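Local structure of putative NADPH:quinone oxidoreductase (3IUP) at residues V203-Q206 with E207-D210; P226-M229 with Q230-E234. The protein binds NADPH and is probably a medium-chain-type oxidoreductase that uses it to reduce quinones. All blocks are in the same frame, centred on the assembly; numbering follows the deposited sequence.

Contact 1: V203-Q206 with E207-D210; sequences VRKQ and EQAD. With NDP (NADPH dihydro-nicotinamide-adenine-dinucleotide phosphate), chain C.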
loop_
_atom_site.group_PDB
_atom_site.type_symbol
_atom_site.label_atom_id
_atom_site.label_comp_id
_atom_site.label_asym_id
_atom_site.label_seq_id
_atom_site.Cartn_x
_atom_site.Cartn_y
_atom_site.Cartn_z
ATOM N N VAL A 203 0.350 14.644 -15.865
ATOM C CA VAL A 203 1.379 14.466 -16.892
ATOM C C VAL A 203 2.714 15.003 -16.388
ATOM O O VAL A 203 2.776 15.581 -15.300
ATOM C CB VAL A 203 0.976 15.185 -18.213
ATOM C CG1 VAL A 203 -0.314 14.605 -18.785
ATOM C CG2 VAL A 203 0.845 16.707 -17.979
ATOM N N ARG A 204 3.774 14.865 -17.169
ATOM C CA ARG A 204 5.079 15.379 -16.741
ATOM C C ARG A 204 5.673 16.488 -17.561
ATOM O O ARG A 204 6.742 16.982 -17.213
ATOM C CB ARG A 204 6.090 14.252 -16.563
ATOM C CG ARG A 204 6.631 13.658 -17.821
ATOM C CD ARG A 204 7.902 12.849 -17.436
ATOM N NE ARG A 204 8.457 12.066 -18.534
ATOM C CZ ARG A 204 9.557 11.303 -18.424
ATOM N NH1 ARG A 204 10.242 11.241 -17.264
ATOM N NH2 ARG A 204 10.003 10.603 -19.464
ATOM N N LYS A 205 4.986 16.877 -18.632
ATOM C CA LYS A 205 5.473 17.910 -19.573
ATOM C C LYS A 205 4.213 18.707 -19.925
ATOM O O LYS A 205 3.139 18.136 -20.133
ATOM C CB LYS A 205 6.098 17.316 -20.860
ATOM C CG LYS A 205 7.449 16.632 -20.713
ATOM C CD LYS A 205 8.011 16.088 -22.056
ATOM C CE LYS A 205 9.416 15.404 -21.917
ATOM N NZ LYS A 205 9.494 14.016 -21.273
ATOM N N GLN A 206 4.342 20.018 -20.039
ATOM C CA GLN A 206 3.194 20.804 -20.465
ATOM C C GLN A 206 2.620 20.422 -21.826
ATOM O O GLN A 206 1.414 20.435 -22.007
ATOM C CB GLN A 206 3.544 22.278 -20.448
ATOM C CG GLN A 206 2.355 23.177 -20.702
ATOM C CD GLN A 206 1.267 23.107 -19.644
ATOM O OE1 GLN A 206 1.511 22.780 -18.489
ATOM N NE2 GLN A 206 0.039 23.396 -20.059
ATOM N N GLU A 207 3.458 20.069 -22.796
ATOM C CA GLU A 207 2.933 19.680 -24.109
ATOM C C GLU A 207 1.977 18.477 -23.994
ATOM O O GLU A 207 1.074 18.289 -24.818
ATOM C CB GLU A 207 4.069 19.397 -25.101
ATOM C CG GLU A 207 4.873 18.218 -24.780
ATOM C CD GLU A 207 6.084 18.030 -25.697
ATOM O OE1 GLU A 207 6.319 18.851 -26.626
ATOM O OE2 GLU A 207 6.802 17.047 -25.464
ATOM N N GLN A 208 2.185 17.640 -22.979
ATOM C CA GLN A 208 1.264 16.539 -22.741
ATOM C C GLN A 208 -0.070 17.020 -22.197
ATOM O O GLN A 208 -1.112 16.449 -22.496
ATOM C CB GLN A 208 1.900 15.529 -21.753
ATOM C CG GLN A 208 3.111 14.877 -22.314
ATOM C CD GLN A 208 3.988 14.184 -21.289
ATOM O OE1 GLN A 208 3.600 13.974 -20.116
ATOM N NE2 GLN A 208 5.214 13.858 -21.719
ATOM N N ALA A 209 -0.044 18.052 -21.368
ATOM C CA ALA A 209 -1.268 18.683 -20.920
ATOM C C ALA A 209 -2.020 19.320 -22.087
ATOM O O ALA A 209 -3.220 19.176 -22.199
ATOM C CB ALA A 209 -0.974 19.716 -19.809
ATOM N N ASP A 210 -1.294 19.993 -22.992
ATOM C CA ASP A 210 -1.906 20.544 -24.192
ATOM C C ASP A 210 -2.641 19.443 -24.991
ATOM O O ASP A 210 -3.762 19.657 -25.440
ATOM C CB ASP A 210 -0.834 21.169 -25.095
ATOM C CG ASP A 210 -0.042 22.294 -24.395
ATOM O OD1 ASP A 210 -0.551 22.847 -23.393
ATOM O OD2 ASP A 210 1.092 22.618 -24.867
HETATM P PA NDP C . 2.838 4.727 -23.906
HETATM O O1A NDP C . 1.796 5.030 -24.865
HETATM O O2A NDP C . 4.149 4.242 -24.391
HETATM O O5B NDP C . 3.053 6.141 -23.072
HETATM C C5B NDP C . 3.976 6.101 -21.978
HETATM C C4B NDP C . 3.884 7.398 -21.233
HETATM O O4B NDP C . 4.776 7.279 -20.164
HETATM C C3B NDP C . 4.297 8.613 -22.079
HETATM O O3B NDP C . 3.411 9.710 -22.007
HETATM C C2B NDP C . 5.641 9.043 -21.449
HETATM O O2B NDP C . 5.863 10.453 -21.445
HETATM C C1B NDP C . 5.471 8.524 -20.028
HETATM N N9A NDP C . 6.744 8.239 -19.354
HETATM C C8A NDP C . 7.760 7.460 -19.871
HETATM N N7A NDP C . 8.731 7.350 -18.948
HETATM C C5A NDP C . 8.347 8.045 -17.816
HETATM C C6A NDP C . 8.937 8.290 -16.560
HETATM N N6A NDP C . 10.178 7.889 -16.232
HETATM N N1A NDP C . 8.249 9.045 -15.633
HETATM C C2A NDP C . 7.033 9.585 -15.915
HETATM N N3A NDP C . 6.459 9.342 -17.141
HETATM C C4A NDP C . 7.097 8.593 -18.072
HETATM O O3 NDP C . 2.425 3.658 -22.765
HETATM P PN NDP C . 1.130 2.787 -22.729
HETATM O O1N NDP C . -0.093 3.543 -22.847
HETATM O O2N NDP C . 1.242 1.583 -23.619
HETATM O O5D NDP C . 1.225 2.237 -21.198
HETATM C C5D NDP C . 0.958 3.139 -20.113
HETATM C C4D NDP C . 1.367 2.490 -18.795
HETATM O O4D NDP C . 0.340 1.529 -18.470
HETATM C C3D NDP C . 2.720 1.750 -18.792
HETATM O O3D NDP C . 3.404 1.932 -17.569
HETATM C C2D NDP C . 2.277 0.301 -18.904
HETATM O O2D NDP C . 3.209 -0.665 -18.441
HETATM C C1D NDP C . 1.024 0.358 -18.027
HETATM N N1N NDP C . 0.145 -0.826 -18.171
HETATM C C2N NDP C . 0.055 -1.637 -17.089
HETATM C C3N NDP C . -0.714 -2.771 -17.111
HETATM C C7N NDP C . -0.911 -3.590 -15.850
HETATM O O7N NDP C . -1.603 -4.789 -15.999
HETATM N N7N NDP C . -0.445 -3.249 -14.641
HETATM C C4N NDP C . -1.675 -2.979 -18.216
HETATM C C5N NDP C . -1.511 -2.012 -19.362
HETATM C C6N NDP C . -0.606 -0.960 -19.287
HETATM P P2B NDP C . 7.287 11.091 -21.962
HETATM O O1X NDP C . 7.077 11.496 -23.428
HETATM O O2X NDP C . 8.452 10.115 -21.832
HETATM O O3X NDP C . 7.488 12.310 -21.049
HETATM O O HOH W 1 -0.234 25.160 -22.169
#
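Arg-204, Lys-205 and Gln-208 converge on one oxygen of the NADPH 2'-phosphate. Arg-204 NE gives O3X a nearly straight bond of 2.7 Å. Lys-205 NZ makes a hydrogen bond of 2.6 Å to O3X. Gln-208 NE2 bonds the same O3X at 2.8 Å. A fourth bond, 2.9 Å from Arg-204 NH2 to O2X, makes the guanidinium grip two phosphate oxygens, with P2B in its plane at the edge. The adenine lies over one guanidinium face, C5A 3.4 Å above the plane and offset toward the rim. The Arg-204 chain is extended from CG to NE, whereas that of Lys-205 bends at its last torsion (chi4 74°), turning NZ to the phosphate.

The Gln-208 amide is fixed from behind: OE1 accepts from Arg-204 N at 3.1 Å, which orients NE2 toward O3X. Such a phosphate-binding group is consistent with preference for NADPH over NADH. Lys-205 is the N-cap, its O weakly bonded to Gln-208 N and Ala-209 N. At the first helical residue, Gln-206 NE2 bonds Asp-210 OD1 weakly, and a water bridges both atoms.

Val-203 CG2 packs on Ala-209 CB (4.0 Å), joining strand 199-203, paired there with strand 220-222, to the first turn of helix 206-214.

Contact 2: P226-M229 with Q230-E234; sequences PTFM and QDLTE
Thr-227 and Asp-231 meet through both side chain and backbone at the start of helix 228-239. Among the side-chain bonds, the hydroxyl OG1 of Thr-227 donates to Asp-231 OD1 at 3.0 Å, arriving on the syn side of that oxygen but 27° out of the carboxylate plane. The two side chains cross at about a right angle. Asp-231 has CG beside its own backbone N (chi1 -57°), which folds the carboxylate back toward the preceding turn. Its other oxygen, OD2, is hydrogen-bonded to the OG of Ser-225, whose hydroxyl also bonds Thr-227 N; the carboxylate thus ties down the residues leading into the helix. Farther along, Gln-230 NE2 makes a weak bond to Glu-234 OE2.

The backbone bonds have the i to i+4 spacing of an alpha-helix. Asp-231 N reaches Thr-227 O at 2.8 Å, and Leu-232 N binds Phe-228 O at the same length. Thr-227 holds the N-cap position, although its hydroxyl makes no capping bond. The helix belongs to the Rossmann-type nucleotide-binding domain, following the edge strand 220-222 of its parallel sheet.

Met-229 O has two donors from one residue: Thr-233 N at 2.9 Å and the hydroxyl Thr-233 OG1 at 2.8 Å. They come to the carbonyl from opposite faces of its plane, which lets one oxygen take both.

Apolar contact lies on the inward side. Phe-228 and Leu-232 run side by side, ring atom CZ of Phe-228 touching the methyl CD2 of Leu-232 at 3.9 Å. Both have CG anti to the backbone N (chi1 177° in each), and both pack on Ile-202 of strand 199-203. Phe-228 also meets Leu-253 and Gln-256 of helix 253-266, where Met-229, a selenomethionine, and Thr-233 touch Cys-260.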
loop_
_atom_site.group_PDB
_atom_site.type_symbol
_atom_site.label_atom_id
_atom_site.label_comp_id
_atom_site.label_asym_id
_atom_site.label_seq_id
_atom_site.Cartn_x
_atom_site.Cartn_y
_atom_site.Cartn_z
ATOM N N PRO A 226 5.272 24.738 -11.237
ATOM C CA PRO A 226 5.656 25.186 -9.884
ATOM C C PRO A 226 4.506 25.262 -8.919
ATOM O O PRO A 226 4.745 25.392 -7.737
ATOM C CB PRO A 226 6.224 26.603 -10.113
ATOM C CG PRO A 226 5.598 27.023 -11.438
ATOM C CD PRO A 226 5.577 25.766 -12.246
ATOM N N THR A 227 3.279 25.178 -9.381
ATOM C CA THR A 227 2.133 25.122 -8.463
ATOM C C THR A 227 1.403 23.760 -8.495
ATOM O O THR A 227 0.208 23.698 -8.215
ATOM C CB THR A 227 1.099 26.190 -8.800
ATOM O OG1 THR A 227 0.746 26.070 -10.178
ATOM C CG2 THR A 227 1.672 27.644 -8.534
ATOM N N PHE A 228 2.115 22.706 -8.869
ATOM C CA PHE A 228 1.531 21.350 -9.019
ATOM C C PHE A 228 0.676 20.940 -7.827
ATOM O O PHE A 228 -0.472 20.523 -7.995
ATOM C CB PHE A 228 2.671 20.339 -9.221
ATOM C CG PHE A 228 2.208 18.900 -9.326
ATOM C CD1 PHE A 228 1.270 18.535 -10.269
ATOM C CD2 PHE A 228 2.705 17.924 -8.464
ATOM C CE1 PHE A 228 0.826 17.204 -10.374
ATOM C CE2 PHE A 228 2.274 16.607 -8.578
ATOM C CZ PHE A 228 1.335 16.264 -9.519
HETATM N N MSE A 229 1.224 21.042 -6.622
HETATM C CA MSE A 229 0.488 20.574 -5.431
HETATM C C MSE A 229 -0.811 21.363 -5.229
HETATM O O MSE A 229 -1.871 20.800 -4.966
HETATM C CB MSE A 229 1.353 20.553 -4.156
HETATM C CG MSE A 229 2.609 19.781 -4.245
HETATM SE SE MSE A 229 2.220 17.806 -4.383
HETATM C CE MSE A 229 2.072 17.515 -2.478
ATOM N N GLN A 230 -0.756 22.683 -5.392
ATOM C CA GLN A 230 -1.978 23.442 -5.363
ATOM C C GLN A 230 -2.971 23.075 -6.466
ATOM O O GLN A 230 -4.170 22.963 -6.214
ATOM C CB GLN A 230 -1.632 24.918 -5.433
ATOM C CG GLN A 230 -2.784 25.887 -5.557
ATOM C CD GLN A 230 -2.231 27.304 -5.756
ATOM O OE1 GLN A 230 -1.240 27.677 -5.109
ATOM N NE2 GLN A 230 -2.788 28.046 -6.706
ATOM N N ASP A 231 -2.478 22.915 -7.699
ATOM C CA ASP A 231 -3.339 22.581 -8.844
ATOM C C ASP A 231 -4.017 21.204 -8.587
ATOM O O ASP A 231 -5.204 21.024 -8.817
ATOM C CB ASP A 231 -2.519 22.391 -10.140
ATOM C CG ASP A 231 -1.646 23.590 -10.541
ATOM O OD1 ASP A 231 -1.928 24.740 -10.123
ATOM O OD2 ASP A 231 -0.659 23.330 -11.331
ATOM N N LEU A 232 -3.221 20.252 -8.103
ATOM C CA LEU A 232 -3.697 18.890 -7.879
ATOM C C LEU A 232 -4.721 18.879 -6.772
ATOM O O LEU A 232 -5.828 18.324 -6.931
ATOM C CB LEU A 232 -2.512 17.932 -7.593
ATOM C CG LEU A 232 -2.884 16.494 -7.260
ATOM C CD1 LEU A 232 -3.867 15.961 -8.358
ATOM C CD2 LEU A 232 -1.647 15.619 -7.068
ATOM N N THR A 233 -4.434 19.609 -5.705
ATOM C CA THR A 233 -5.372 19.695 -4.590
ATOM C C THR A 233 -6.707 20.295 -5.063
ATOM O O THR A 233 -7.787 19.782 -4.757
ATOM C CB THR A 233 -4.790 20.458 -3.390
ATOM O OG1 THR A 233 -3.565 19.861 -2.951
ATOM C CG2 THR A 233 -5.808 20.506 -2.218
ATOM N N GLU A 234 -6.648 21.363 -5.865
ATOM C CA GLU A 234 -7.886 21.953 -6.396
ATOM C C GLU A 234 -8.651 20.961 -7.257
ATOM O O GLU A 234 -9.833 20.866 -7.164
ATOM C CB GLU A 234 -7.612 23.178 -7.279
ATOM C CG GLU A 234 -7.029 24.364 -6.590
ATOM C CD GLU A 234 -6.631 25.494 -7.600
ATOM O OE1 GLU A 234 -7.241 25.540 -8.696
ATOM O OE2 GLU A 234 -5.713 26.310 -7.297
#

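In the fold
Both contacts occupy the first turns of helices flanking the six-stranded parallel sheet of the Rossmann-type domain, their centres 14 Å apart and their nearest atoms about 6 Å apart, without touching. Contact 1 comes first along the chain, where strand 199-203 passes into helix 206-214; strand 220-222 follows, at the sheet edge, and then contact 2 opens helix 228-239. The strand pair 199-203 and 220-222 links them: Val-203 is backbone-bonded to Cys-221 and Ala-223, while Phe-228 packs on Ile-202 and Cys-221. Their roles differ. Contact 1 binds the adenosine end of NADPH directly, whereas the Phe-228 side chain stays about 11 Å from the cofactor.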